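PDB 4LIZ: actin-binding protein, cofilin/tropomyosin family protein, putative from Entamoeba histolytica, which binds actin filaments and stabilises them, and may contribute to phagocytosis and pseudopod formation by maintaining F-actin. Local coordinates for residues A[13-18]-A[22-27]; A[62-67]-A[107-112]; A[80-85]-A[122-127]; A[87-90]-A[94-97]. All blocks are in the same frame, centred on the assembly; numbering follows the deposited sequence.

Contact 1 of 4, residues A[13-18]-A[22-27]; sequences VAEVID and EEVEFV. With NA (sodium ion), chain C.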
loop_
_atom_site.group_PDB
_atom_site.type_symbol
_atom_site.label_atom_id
_atom_site.label_comp_id
_atom_site.label_asym_id
_atom_site.label_seq_id
_atom_site.Cartn_x
_atom_site.Cartn_y
_atom_site.Cartn_z
ATOM N N VAL A 13 -1.560 8.758 -4.703
ATOM C CA VAL A 13 -0.656 7.891 -5.452
ATOM C C VAL A 13 0.314 8.743 -6.336
ATOM O O VAL A 13 1.478 8.536 -6.292
ATOM C CB VAL A 13 -1.529 6.867 -6.264
ATOM C CG1 VAL A 13 -0.648 6.138 -7.297
ATOM C CG2 VAL A 13 -2.192 5.873 -5.303
ATOM N N ALA A 14 -0.298 9.713 -6.995
ATOM C CA ALA A 14 0.523 10.602 -7.798
ATOM C C ALA A 14 1.546 11.396 -6.936
ATOM O O ALA A 14 2.680 11.641 -7.319
ATOM C CB ALA A 14 -0.336 11.581 -8.548
ATOM N N GLU A 15 1.081 11.792 -5.717
ATOM C CA GLU A 15 1.962 12.474 -4.785
ATOM C C GLU A 15 3.195 11.633 -4.413
ATOM O O GLU A 15 4.310 12.088 -4.294
ATOM C CB GLU A 15 1.221 12.976 -3.569
ATOM C CG GLU A 15 0.161 14.020 -3.865
ATOM C CD GLU A 15 -0.374 14.578 -2.605
ATOM O OE1 GLU A 15 -1.298 14.038 -2.009
ATOM O OE2 GLU A 15 0.124 15.646 -2.198
ATOM N N VAL A 16 2.916 10.330 -4.080
ATOM C CA VAL A 16 4.024 9.425 -3.776
ATOM C C VAL A 16 5.005 9.287 -4.932
ATOM O O VAL A 16 6.181 9.448 -4.697
ATOM C CB VAL A 16 3.447 8.050 -3.320
ATOM C CG1 VAL A 16 4.576 7.039 -3.265
ATOM C CG2 VAL A 16 2.674 8.066 -2.035
ATOM N N ILE A 17 4.494 9.076 -6.118
ATOM C CA ILE A 17 5.305 8.929 -7.288
ATOM C C ILE A 17 6.118 10.195 -7.615
ATOM O O ILE A 17 7.208 10.093 -8.034
ATOM C CB ILE A 17 4.483 8.470 -8.477
ATOM C CG1 ILE A 17 3.894 7.098 -8.205
ATOM C CG2 ILE A 17 5.340 8.380 -9.715
ATOM C CD1 ILE A 17 2.879 6.694 -9.210
ATOM N N ASP A 18 5.537 11.354 -7.382
ATOM C CA ASP A 18 6.165 12.603 -7.768
ATOM C C ASP A 18 7.405 12.828 -6.937
ATOM O O ASP A 18 7.348 13.103 -5.812
ATOM C CB ASP A 18 5.140 13.718 -7.514
ATOM C CG ASP A 18 5.583 15.090 -7.982
ATOM O OD1 ASP A 18 6.658 15.251 -8.481
ATOM O OD2 ASP A 18 4.763 15.958 -7.793
ATOM N N GLU A 22 8.256 16.113 -2.253
ATOM C CA GLU A 22 8.987 15.477 -1.198
ATOM C C GLU A 22 8.263 15.345 0.105
ATOM O O GLU A 22 8.718 14.593 0.937
ATOM C CB GLU A 22 10.334 16.257 -1.046
ATOM C CG GLU A 22 11.184 16.150 -2.279
ATOM C CD GLU A 22 12.586 16.731 -2.030
ATOM O OE1 GLU A 22 12.727 17.669 -1.240
ATOM O OE2 GLU A 22 13.522 16.221 -2.637
ATOM N N GLU A 23 7.122 15.973 0.272
ATOM C CA GLU A 23 6.294 15.913 1.461
ATOM C C GLU A 23 5.427 14.638 1.538
ATOM O O GLU A 23 4.817 14.410 2.572
ATOM C CB GLU A 23 5.401 17.153 1.548
ATOM C CG GLU A 23 6.218 18.484 1.567
ATOM C CD GLU A 23 7.240 18.497 2.661
ATOM O OE1 GLU A 23 6.845 18.424 3.833
ATOM O OE2 GLU A 23 8.484 18.545 2.373
ATOM N N VAL A 24 5.342 13.938 0.415
ATOM C CA VAL A 24 4.510 12.727 0.431
ATOM C C VAL A 24 5.330 11.602 -0.156
ATOM O O VAL A 24 5.666 11.554 -1.321
ATOM C CB VAL A 24 3.204 12.875 -0.364
ATOM C CG1 VAL A 24 2.403 11.587 -0.397
ATOM C CG2 VAL A 24 2.332 14.038 0.165
ATOM N N GLU A 25 5.604 10.587 0.674
ATOM C CA GLU A 25 6.406 9.401 0.333
ATOM C C GLU A 25 5.565 8.115 0.595
ATOM O O GLU A 25 5.979 7.058 0.130
ATOM C CB GLU A 25 7.675 9.386 1.148
ATOM C CG GLU A 25 8.562 10.603 0.801
ATOM C CD GLU A 25 9.753 10.632 1.703
ATOM O OE1 GLU A 25 9.723 10.296 2.886
ATOM O OE2 GLU A 25 10.823 11.137 1.182
ATOM N N PHE A 26 4.526 8.162 1.370
ATOM C CA PHE A 26 3.621 7.033 1.609
ATOM C C PHE A 26 2.219 7.462 1.774
ATOM O O PHE A 26 1.930 8.617 2.173
ATOM C CB PHE A 26 4.073 6.273 2.924
ATOM C CG PHE A 26 3.567 6.845 4.212
ATOM C CD1 PHE A 26 4.272 7.852 4.799
ATOM C CD2 PHE A 26 2.411 6.447 4.792
ATOM C CE1 PHE A 26 3.801 8.444 5.964
ATOM C CE2 PHE A 26 1.920 6.994 5.938
ATOM C CZ PHE A 26 2.614 8.078 6.484
ATOM N N VAL A 27 1.268 6.557 1.542
ATOM C CA VAL A 27 -0.105 6.704 1.853
ATOM C C VAL A 27 -0.717 5.425 2.337
ATOM O O VAL A 27 -0.273 4.350 1.846
ATOM C CB VAL A 27 -0.934 7.321 0.709
ATOM C CG1 VAL A 27 -0.818 6.445 -0.559
ATOM C CG2 VAL A 27 -2.384 7.580 1.033
HETATM NA NA NA C . 6.474 12.189 -3.507
HETATM O O HOH W 1 8.805 11.842 -3.292
#
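A sodium site built from main-chain carbonyls joins the C-terminal end of helix 10-17 to the turn that leads into strand 26-32 of this ADF-homology domain. From the helix side the ion receives Glu15 O at 2.3 Å and Asp18 O, the latter from the first residue to leave helical geometry. Val24 O reaches it from the other segment at 2.4 Å, and a water and Asn21 O, from the turn between, complete the five ligands. Glu15 O and Val24 O lie only 3.3 Å apart with no proton between them; the cation they share makes that approach tolerable. Beside the ion, Val24 turns its side chain to the helix. Its CG1, anti to the backbone N (chi1 177°), touches Glu15 CB and meets Val16 CG2 at 3.9 Å, while CG2 lies against the carboxylate end of Glu15, 3.6 Å from Glu15 OE2. That carboxylate has its main partner in Lys43, to which OE1 makes a salt bridge. Val16 straddles the start of the strand: CG1 rests 3.7 Å from the carbonyl oxygen of Glu25, and CG2 spreads over the backbone of Phe26 toward Val27 CG1 at 4.1 Å. Here the strand carries a classic beta bulge, Glu25 and Phe26 both facing Gly44. No direct hydrogen bond links the two segments. Electrostatic binding of the sodium to helix-end and turn carbonyls, backed by a small valine cluster, therefore takes the place of direct polar pairing, and the positive ion probably offsets the negative end of the helix dipole.

Contact 2 of 4, residues A[62-67]-A[107-112]; sequences FAYYRT and NVINNF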
loop_
_atom_site.group_PDB
_atom_site.type_symbol
_atom_site.label_atom_id
_atom_site.label_comp_id
_atom_site.label_asym_id
_atom_site.label_seq_id
_atom_site.Cartn_x
_atom_site.Cartn_y
_atom_site.Cartn_z
ATOM N N PHE A 62 -5.088 -0.505 2.550
ATOM C CA PHE A 62 -4.108 -0.594 1.534
ATOM C C PHE A 62 -2.990 0.372 1.758
ATOM O O PHE A 62 -3.287 1.412 2.382
ATOM C CB PHE A 62 -4.694 -0.349 0.132
ATOM C CG PHE A 62 -5.811 -1.326 -0.239
ATOM C CD1 PHE A 62 -7.128 -1.033 -0.014
ATOM C CD2 PHE A 62 -5.457 -2.495 -0.864
ATOM C CE1 PHE A 62 -8.162 -1.983 -0.288
ATOM C CE2 PHE A 62 -6.465 -3.366 -1.218
ATOM C CZ PHE A 62 -7.739 -3.110 -0.939
ATOM N N ALA A 63 -1.819 0.166 1.327
ATOM C CA ALA A 63 -0.763 1.091 1.484
ATOM C C ALA A 63 0.084 1.125 0.277
ATOM O O ALA A 63 0.258 0.153 -0.499
ATOM C CB ALA A 63 0.071 0.839 2.756
ATOM N N TYR A 64 0.773 2.245 0.041
ATOM C CA TYR A 64 1.623 2.473 -1.070
ATOM C C TYR A 64 2.753 3.417 -0.696
ATOM O O TYR A 64 2.453 4.479 -0.160
ATOM C CB TYR A 64 0.780 3.065 -2.243
ATOM C CG TYR A 64 1.544 3.266 -3.527
ATOM C CD1 TYR A 64 2.030 2.228 -4.272
ATOM C CD2 TYR A 64 1.685 4.558 -4.027
ATOM C CE1 TYR A 64 2.653 2.418 -5.495
ATOM C CE2 TYR A 64 2.306 4.785 -5.283
ATOM C CZ TYR A 64 2.783 3.705 -5.989
ATOM O OH TYR A 64 3.332 3.856 -7.300
ATOM N N TYR A 65 3.998 3.043 -0.895
ATOM C CA TYR A 65 5.119 3.890 -0.537
ATOM C C TYR A 65 6.307 3.739 -1.490
ATOM O O TYR A 65 6.429 2.784 -2.176
ATOM C CB TYR A 65 5.564 3.675 0.933
ATOM C CG TYR A 65 6.234 2.362 1.265
ATOM C CD1 TYR A 65 7.584 2.235 1.261
ATOM C CD2 TYR A 65 5.482 1.267 1.588
ATOM C CE1 TYR A 65 8.183 1.041 1.564
ATOM C CE2 TYR A 65 6.072 0.073 1.915
ATOM C CZ TYR A 65 7.423 -0.023 1.887
ATOM O OH TYR A 65 8.052 -1.183 2.169
ATOM N N ARG A 66 7.160 4.750 -1.447
ATOM C CA ARG A 66 8.361 4.782 -2.238
ATOM C C ARG A 66 9.549 4.469 -1.365
ATOM O O ARG A 66 9.565 4.760 -0.214
ATOM C CB ARG A 66 8.584 6.110 -2.949
ATOM C CG ARG A 66 8.834 7.272 -2.050
ATOM C CD ARG A 66 8.853 8.554 -2.849
ATOM N NE ARG A 66 10.043 8.736 -3.638
ATOM C CZ ARG A 66 10.081 9.216 -4.874
ATOM N NH1 ARG A 66 8.985 9.522 -5.521
ATOM N NH2 ARG A 66 11.249 9.380 -5.442
ATOM N N THR A 67 10.514 3.810 -1.979
ATOM C CA THR A 67 11.743 3.415 -1.337
ATOM C C THR A 67 12.888 3.425 -2.367
ATOM O O THR A 67 12.673 3.675 -3.456
ATOM C CB THR A 67 11.596 2.074 -0.576
ATOM O OG1 THR A 67 12.722 1.859 0.262
ATOM C CG2 THR A 67 11.474 0.951 -1.496
ATOM N N ASN A 107 -5.796 -1.221 -10.425
ATOM C CA ASN A 107 -5.914 -0.431 -11.630
ATOM C C ASN A 107 -5.679 1.057 -11.582
ATOM O O ASN A 107 -5.353 1.670 -12.555
ATOM C CB ASN A 107 -7.278 -0.670 -12.200
ATOM C CG ASN A 107 -7.357 -2.050 -12.773
ATOM O OD1 ASN A 107 -6.304 -2.646 -13.123
ATOM N ND2 ASN A 107 -8.552 -2.621 -12.795
ATOM N N VAL A 108 -5.709 1.599 -10.393
ATOM C CA VAL A 108 -5.302 2.980 -10.191
ATOM C C VAL A 108 -3.840 3.017 -9.802
ATOM O O VAL A 108 -3.092 3.915 -10.296
ATOM C CB VAL A 108 -6.154 3.646 -9.071
ATOM C CG1 VAL A 108 -5.690 5.105 -8.772
ATOM C CG2 VAL A 108 -7.627 3.504 -9.349
ATOM N N ILE A 109 -3.451 2.153 -8.886
ATOM C CA ILE A 109 -2.044 1.952 -8.319
ATOM C C ILE A 109 -1.419 0.872 -9.198
ATOM O O ILE A 109 -1.281 -0.329 -8.851
ATOM C CB ILE A 109 -1.970 1.494 -6.863
ATOM C CG1 ILE A 109 -2.870 2.302 -6.046
ATOM C CG2 ILE A 109 -0.487 1.461 -6.364
ATOM C CD1 ILE A 109 -2.695 2.041 -4.560
ATOM N N ASN A 110 -1.113 1.297 -10.413
ATOM C CA ASN A 110 -0.497 0.448 -11.418
ATOM C C ASN A 110 0.988 0.474 -11.528
ATOM O O ASN A 110 1.504 -0.236 -12.322
ATOM C CB ASN A 110 -1.165 0.720 -12.766
ATOM C CG ASN A 110 -1.152 2.166 -13.099
ATOM O OD1 ASN A 110 -0.168 2.788 -12.868
ATOM N ND2 ASN A 110 -2.317 2.745 -13.493
ATOM N N ASN A 111 1.686 1.307 -10.771
ATOM C CA ASN A 111 3.137 1.416 -10.851
ATOM C C ASN A 111 3.708 0.893 -9.514
ATOM O O ASN A 111 3.859 1.642 -8.532
ATOM C CB ASN A 111 3.559 2.877 -10.991
ATOM C CG ASN A 111 5.031 3.050 -11.232
ATOM O OD1 ASN A 111 5.855 2.138 -11.114
ATOM N ND2 ASN A 111 5.376 4.258 -11.611
ATOM N N PHE A 112 4.000 -0.364 -9.422
ATOM C CA PHE A 112 4.644 -0.921 -8.234
ATOM C C PHE A 112 5.624 -2.029 -8.571
ATOM O O PHE A 112 5.398 -2.790 -9.577
ATOM C CB PHE A 112 3.630 -1.404 -7.171
ATOM C CG PHE A 112 2.673 -2.421 -7.675
ATOM C CD1 PHE A 112 1.489 -2.051 -8.173
ATOM C CD2 PHE A 112 3.054 -3.770 -7.720
ATOM C CE1 PHE A 112 0.581 -3.008 -8.729
ATOM C CE2 PHE A 112 2.201 -4.725 -8.281
ATOM C CZ PHE A 112 0.969 -4.337 -8.734
HETATM O O HOH W 2 0.937 3.444 -9.033
#
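Tyr64 and the turn after helix 92-108 meet through one phenol hydroxyl and one methyl group. Tyr64 OH donates to Asn111 O over a short 2.6 Å, the acceptor lying at the edge of the ring in its plane; the donor in turn sits in the carbonyl plane, with a C=O...O angle of 150°. Ile109 CG2 covers one face, 3.7 Å from the ring centroid and displaced toward the rim, so that Tyr64 CD1 and CE1 take the CH-pi contact. Phe112 adds CB at the ring edge, 4.3 Å from Tyr64 CE1. Next comes water 2, which donates to Tyr64 OH at 3.0 Å and accepts from Asn111 N at 2.9 Å, so the hydroxyl reaches Asn111 O directly and Asn111 N through the water. With CG anti to the backbone N (chi1 -176°), the ring projects from strand 60-69 toward the turn. Val13, Val16 and Ile17 of helix 10-17 also pack on this tyrosine, and Val13 touches Ile109 as well. The phenol oxygen is thus used twice, as donor to a carbonyl and acceptor from water; together with the methyl over its face, these bonds probably restrict how the ring can turn or slide.

Contact 3 of 4, residues A[80-85]-A[122-127]; sequences VFISWA and DDLVED
Ile82 and Leu124 form the apolar heart of this contact, meeting tip to tip between strand 76-85, which lies between strands 60-69 and 114-118, and the chain that runs from strand 114-118 into the C-terminal helix 126-137. Ile82 CD1 lies 3.9 Å from Leu124 CD2, and Ile82 CG1 approaches the same methyl at 4.1 Å. Ile82 CG1 and Leu124 CG both lie anti to the carbonyl carbon (chi1 -67° for Ile82, -60° for Leu124), which lets the two extended ends converge although Ile82 CA and Leu124 CA are 9.0 Å apart. The second branch of the leucine serves a different neighbour: Leu124 CD1 comes obliquely to the indole of Trp84, 4.5 Å from CZ3, a loose contact. Leu55 and Ala118 also touch both Trp84 and Leu124, extending the apolar group.

Polar interactions all run to other parts of the fold. Trp84 NE1 donates to Lys56 O, setting the indole at its far edge, while Leu124 O accepts from Lys52 NZ. Asp123 OD2 takes the backbone N-H groups of Thr119 and Ser120, bracing the short 3-10 turn that precedes the leucine.

No hydrogen bond or ion pair crosses between 80-85 and 122-127. Their attachment is consequently a matter of hydrophobic burial and shape, with Leu124 dividing its two methyls between an aliphatic and an aromatic partner on one side of the sheet.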
loop_
_atom_site.group_PDB
_atom_site.type_symbol
_atom_site.label_atom_id
_atom_site.label_comp_id
_atom_site.label_asym_id
_atom_site.label_seq_id
_atom_site.Cartn_x
_atom_site.Cartn_y
_atom_site.Cartn_z
ATOM N N VAL A 80 6.258 0.187 -3.467
ATOM C CA VAL A 80 5.733 -0.994 -2.739
ATOM C C VAL A 80 4.246 -0.805 -2.581
ATOM O O VAL A 80 3.784 0.194 -2.027
ATOM C CB VAL A 80 6.431 -1.162 -1.399
ATOM C CG1 VAL A 80 5.857 -2.369 -0.662
ATOM C CG2 VAL A 80 7.967 -1.316 -1.548
ATOM N N PHE A 81 3.431 -1.819 -2.944
ATOM C CA PHE A 81 2.000 -1.905 -2.767
ATOM C C PHE A 81 1.690 -2.952 -1.751
ATOM O O PHE A 81 2.094 -4.104 -1.912
ATOM C CB PHE A 81 1.235 -2.122 -4.076
ATOM C CG PHE A 81 -0.196 -2.425 -3.896
ATOM C CD1 PHE A 81 -1.103 -1.527 -3.356
ATOM C CD2 PHE A 81 -0.732 -3.659 -4.291
ATOM C CE1 PHE A 81 -2.469 -1.783 -3.199
ATOM C CE2 PHE A 81 -2.046 -3.941 -4.121
ATOM C CZ PHE A 81 -2.939 -3.013 -3.604
ATOM N N ILE A 82 0.953 -2.653 -0.708
ATOM C CA ILE A 82 0.549 -3.597 0.328
ATOM C C ILE A 82 -0.930 -3.604 0.415
ATOM O O ILE A 82 -1.653 -2.571 0.514
ATOM C CB ILE A 82 1.090 -3.168 1.709
ATOM C CG1 ILE A 82 2.600 -3.297 1.690
ATOM C CG2 ILE A 82 0.408 -3.917 2.813
ATOM C CD1 ILE A 82 3.308 -2.505 2.771
ATOM N N SER A 83 -1.573 -4.799 0.441
ATOM C CA SER A 83 -2.925 -5.030 0.922
ATOM C C SER A 83 -2.898 -5.587 2.349
ATOM O O SER A 83 -2.035 -6.408 2.647
ATOM C CB SER A 83 -3.742 -5.894 -0.063
ATOM O OG SER A 83 -3.161 -7.173 -0.156
ATOM N N TRP A 84 -3.794 -5.139 3.201
ATOM C CA TRP A 84 -3.768 -5.476 4.594
ATOM C C TRP A 84 -5.155 -5.890 5.005
ATOM O O TRP A 84 -6.156 -5.165 4.877
ATOM C CB TRP A 84 -3.374 -4.235 5.464
ATOM C CG TRP A 84 -3.614 -4.357 6.950
ATOM C CD1 TRP A 84 -4.651 -3.941 7.597
ATOM C CD2 TRP A 84 -2.712 -4.974 7.875
ATOM N NE1 TRP A 84 -4.508 -4.177 8.962
ATOM C CE2 TRP A 84 -3.292 -4.807 9.142
ATOM C CE3 TRP A 84 -1.464 -5.569 7.774
ATOM C CZ2 TRP A 84 -2.626 -5.302 10.294
ATOM C CZ3 TRP A 84 -0.799 -6.056 8.909
ATOM C CH2 TRP A 84 -1.414 -5.905 10.154
ATOM N N ALA A 85 -5.290 -7.093 5.665
ATOM C CA ALA A 85 -6.497 -7.603 6.237
ATOM C C ALA A 85 -6.156 -8.045 7.634
ATOM O O ALA A 85 -5.627 -9.146 7.824
ATOM C CB ALA A 85 -7.053 -8.826 5.440
ATOM N N ASP A 122 4.217 -8.864 11.376
ATOM C CA ASP A 122 5.327 -9.711 11.097
ATOM C C ASP A 122 5.475 -10.043 9.639
ATOM O O ASP A 122 6.450 -10.555 9.285
ATOM C CB ASP A 122 5.226 -11.028 11.895
ATOM C CG ASP A 122 5.272 -10.829 13.432
ATOM O OD1 ASP A 122 5.925 -9.920 13.923
ATOM O OD2 ASP A 122 4.674 -11.632 14.160
ATOM N N ASP A 123 4.442 -9.809 8.833
ATOM C CA ASP A 123 4.510 -10.056 7.422
ATOM C C ASP A 123 5.279 -8.955 6.707
ATOM O O ASP A 123 5.534 -9.068 5.570
ATOM C CB ASP A 123 3.098 -10.122 6.788
ATOM C CG ASP A 123 2.299 -11.343 7.206
ATOM O OD1 ASP A 123 2.933 -12.351 7.509
ATOM O OD2 ASP A 123 1.102 -11.267 7.246
ATOM N N LEU A 124 5.543 -7.853 7.404
ATOM C CA LEU A 124 6.089 -6.654 6.783
ATOM C C LEU A 124 7.395 -6.242 7.457
ATOM O O LEU A 124 7.396 -5.602 8.466
ATOM C CB LEU A 124 5.064 -5.501 6.875
ATOM C CG LEU A 124 3.709 -5.743 6.190
ATOM C CD1 LEU A 124 2.755 -4.635 6.583
ATOM C CD2 LEU A 124 3.888 -5.799 4.686
ATOM N N VAL A 125 8.473 -6.609 6.814
ATOM C CA VAL A 125 9.835 -6.528 7.426
ATOM C C VAL A 125 10.692 -5.903 6.430
ATOM O O VAL A 125 10.928 -6.384 5.317
ATOM C CB VAL A 125 10.339 -7.909 7.889
ATOM C CG1 VAL A 125 11.785 -7.829 8.446
ATOM C CG2 VAL A 125 9.415 -8.529 8.829
ATOM N N GLU A 126 11.356 -4.815 6.808
ATOM C CA GLU A 126 12.124 -4.041 5.851
ATOM C C GLU A 126 13.193 -4.834 5.092
ATOM O O GLU A 126 13.310 -4.736 3.928
ATOM C CB GLU A 126 12.826 -2.867 6.590
ATOM C CG GLU A 126 13.823 -2.087 5.741
ATOM C CD GLU A 126 13.201 -1.310 4.589
ATOM O OE1 GLU A 126 12.072 -0.938 4.713
ATOM O OE2 GLU A 126 13.882 -1.100 3.587
ATOM N N ASP A 127 13.950 -5.643 5.796
ATOM C CA ASP A 127 14.983 -6.380 5.117
ATOM C C ASP A 127 14.432 -7.410 4.124
ATOM O O ASP A 127 15.044 -7.722 3.201
ATOM C CB ASP A 127 16.052 -6.959 6.089
ATOM C CG ASP A 127 15.577 -8.169 6.882
ATOM O OD1 ASP A 127 15.225 -8.046 8.026
ATOM O OD2 ASP A 127 15.605 -9.237 6.278
#

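Contact 4 of 4, residues A[87-90]-A[94-97]; sequences EGIK and LRAV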
loop_
_atom_site.group_PDB
_atom_site.type_symbol
_atom_site.label_atom_id
_atom_site.label_comp_id
_atom_site.label_asym_id
_atom_site.label_seq_id
_atom_site.Cartn_x
_atom_site.Cartn_y
_atom_site.Cartn_z
ATOM N N GLU A 87 -6.083 -9.296 11.486
ATOM C CA GLU A 87 -6.640 -10.570 12.027
ATOM C C GLU A 87 -7.818 -10.319 12.911
ATOM O O GLU A 87 -8.575 -11.295 13.204
ATOM C CB GLU A 87 -5.563 -11.374 12.716
ATOM C CG GLU A 87 -4.676 -11.932 11.597
ATOM C CD GLU A 87 -3.391 -12.622 12.080
ATOM O OE1 GLU A 87 -3.112 -12.666 13.307
ATOM O OE2 GLU A 87 -2.616 -13.106 11.193
ATOM N N GLY A 88 -8.101 -9.106 13.319
ATOM C CA GLY A 88 -9.229 -8.639 14.136
ATOM C C GLY A 88 -10.444 -8.192 13.395
ATOM O O GLY A 88 -11.377 -7.742 13.951
ATOM N N ILE A 89 -10.446 -8.244 12.030
ATOM C CA ILE A 89 -11.611 -7.814 11.291
ATOM C C ILE A 89 -12.839 -8.661 11.753
ATOM O O ILE A 89 -12.741 -9.914 11.816
ATOM C CB ILE A 89 -11.373 -8.022 9.764
ATOM C CG1 ILE A 89 -10.420 -6.949 9.178
ATOM C CG2 ILE A 89 -12.689 -7.886 9.053
ATOM C CD1 ILE A 89 -9.963 -7.290 7.786
ATOM N N LYS A 90 -13.876 -7.955 12.065
ATOM C CA LYS A 90 -15.064 -8.602 12.676
ATOM C C LYS A 90 -15.965 -9.174 11.625
ATOM O O LYS A 90 -16.575 -10.199 11.889
ATOM C CB LYS A 90 -15.837 -7.569 13.550
ATOM C CG LYS A 90 -15.089 -7.093 14.814
ATOM C CD LYS A 90 -14.320 -8.171 15.596
ATOM C CE LYS A 90 -13.433 -7.576 16.751
ATOM N NZ LYS A 90 -11.987 -7.087 16.491
ATOM N N LEU A 94 -16.579 -8.377 4.857
ATOM C CA LEU A 94 -15.614 -7.378 4.471
ATOM C C LEU A 94 -14.301 -8.102 4.015
ATOM O O LEU A 94 -13.658 -7.750 3.028
ATOM C CB LEU A 94 -15.292 -6.459 5.690
ATOM C CG LEU A 94 -14.184 -5.395 5.478
ATOM C CD1 LEU A 94 -14.576 -4.427 4.434
ATOM C CD2 LEU A 94 -13.846 -4.727 6.807
ATOM N N ARG A 95 -13.801 -9.116 4.723
ATOM C CA ARG A 95 -12.682 -9.924 4.267
ATOM C C ARG A 95 -12.846 -10.458 2.816
ATOM O O ARG A 95 -11.915 -10.448 2.062
ATOM C CB ARG A 95 -12.467 -11.121 5.235
ATOM C CG ARG A 95 -12.208 -10.833 6.717
ATOM C CD ARG A 95 -11.886 -12.167 7.493
ATOM N NE ARG A 95 -11.521 -11.858 8.829
ATOM C CZ ARG A 95 -10.268 -11.523 9.145
ATOM N NH1 ARG A 95 -9.364 -11.607 8.258
ATOM N NH2 ARG A 95 -9.955 -11.291 10.398
ATOM N N ALA A 96 -14.074 -10.860 2.571
ATOM C CA ALA A 96 -14.350 -11.474 1.239
ATOM C C ALA A 96 -14.238 -10.528 0.115
ATOM O O ALA A 96 -14.028 -11.018 -1.019
ATOM C CB ALA A 96 -15.644 -12.241 1.238
ATOM N N VAL A 97 -14.451 -9.240 0.331
ATOM C CA VAL A 97 -14.359 -8.245 -0.766
ATOM C C VAL A 97 -12.937 -7.909 -1.111
ATOM O O VAL A 97 -12.669 -7.252 -2.121
ATOM C CB VAL A 97 -15.207 -6.998 -0.493
ATOM C CG1 VAL A 97 -14.428 -5.975 0.340
ATOM C CG2 VAL A 97 -15.730 -6.441 -1.776
HETATM O O HOH W 3 -14.005 -11.861 10.115
#
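Ile89 packs against Leu94 and Arg95, joining the loop after strand 76-85 to the first turns of helix 92-108. The apolar part centres on Ile89 CG2, anti to the backbone N, which meets Leu94 CD2 at 4.0 Å, the two side chains crossing at about a right angle. The same methyl lies 3.8 Å from Arg95 CG, from which the chain runs extended to NE. Farther out, the guanidinium lays one face on Ile89 CB, which stands 3.5 Å above the plane and toward the rim.

Polar contacts gather at the end of the arginine. Arg95 NH2 gives a weak, bent bond to Ile89 O (3.4 Å, 134° at the hydrogen) and lies 3.1 Å from Glu87 O; it also bonds weakly to Gly86 O. Water 3 sits at the guanidinium edge, accepting from Arg95 NE at 2.8 Å and donating to Ile89 O. Within the loop, Lys90 NZ reaches back to a lone pair of Gly88 O.

The contact lies at the protein surface, where the chain leaves strand 76-85 and turns into helix 92-108. Glu87 OE2 is hydrogen-bonded to Thr119 OG1, just past strand 114-118, and Gly88 pairs through its backbone with Glu57, ahead of strand 60-69.

How the contacts relate
From the N terminus, contact 1 closes a short loop between helix 10-17 and strand 26-32 before any other contact opens. Contact 2 then spans from strand 60-69 to the turn after helix 92-108, and contact 3 from strand 76-85 to the start of helix 126-137; their segments alternate along the chain, so the two loops cross. Contact 4, the tight connection into helix 92-108, is nested inside both. Contacts 1, 2 and 3 reach neighbouring strands of one sheet: Val27 N pairs with Tyr64 O, and Ala63 N with Ile82 O. Contacts 1 and 3 lie on opposite sides of the chain's centre, while contact 4 follows strand 76-85 of contact 3 and shares helix 92-108 with contact 2.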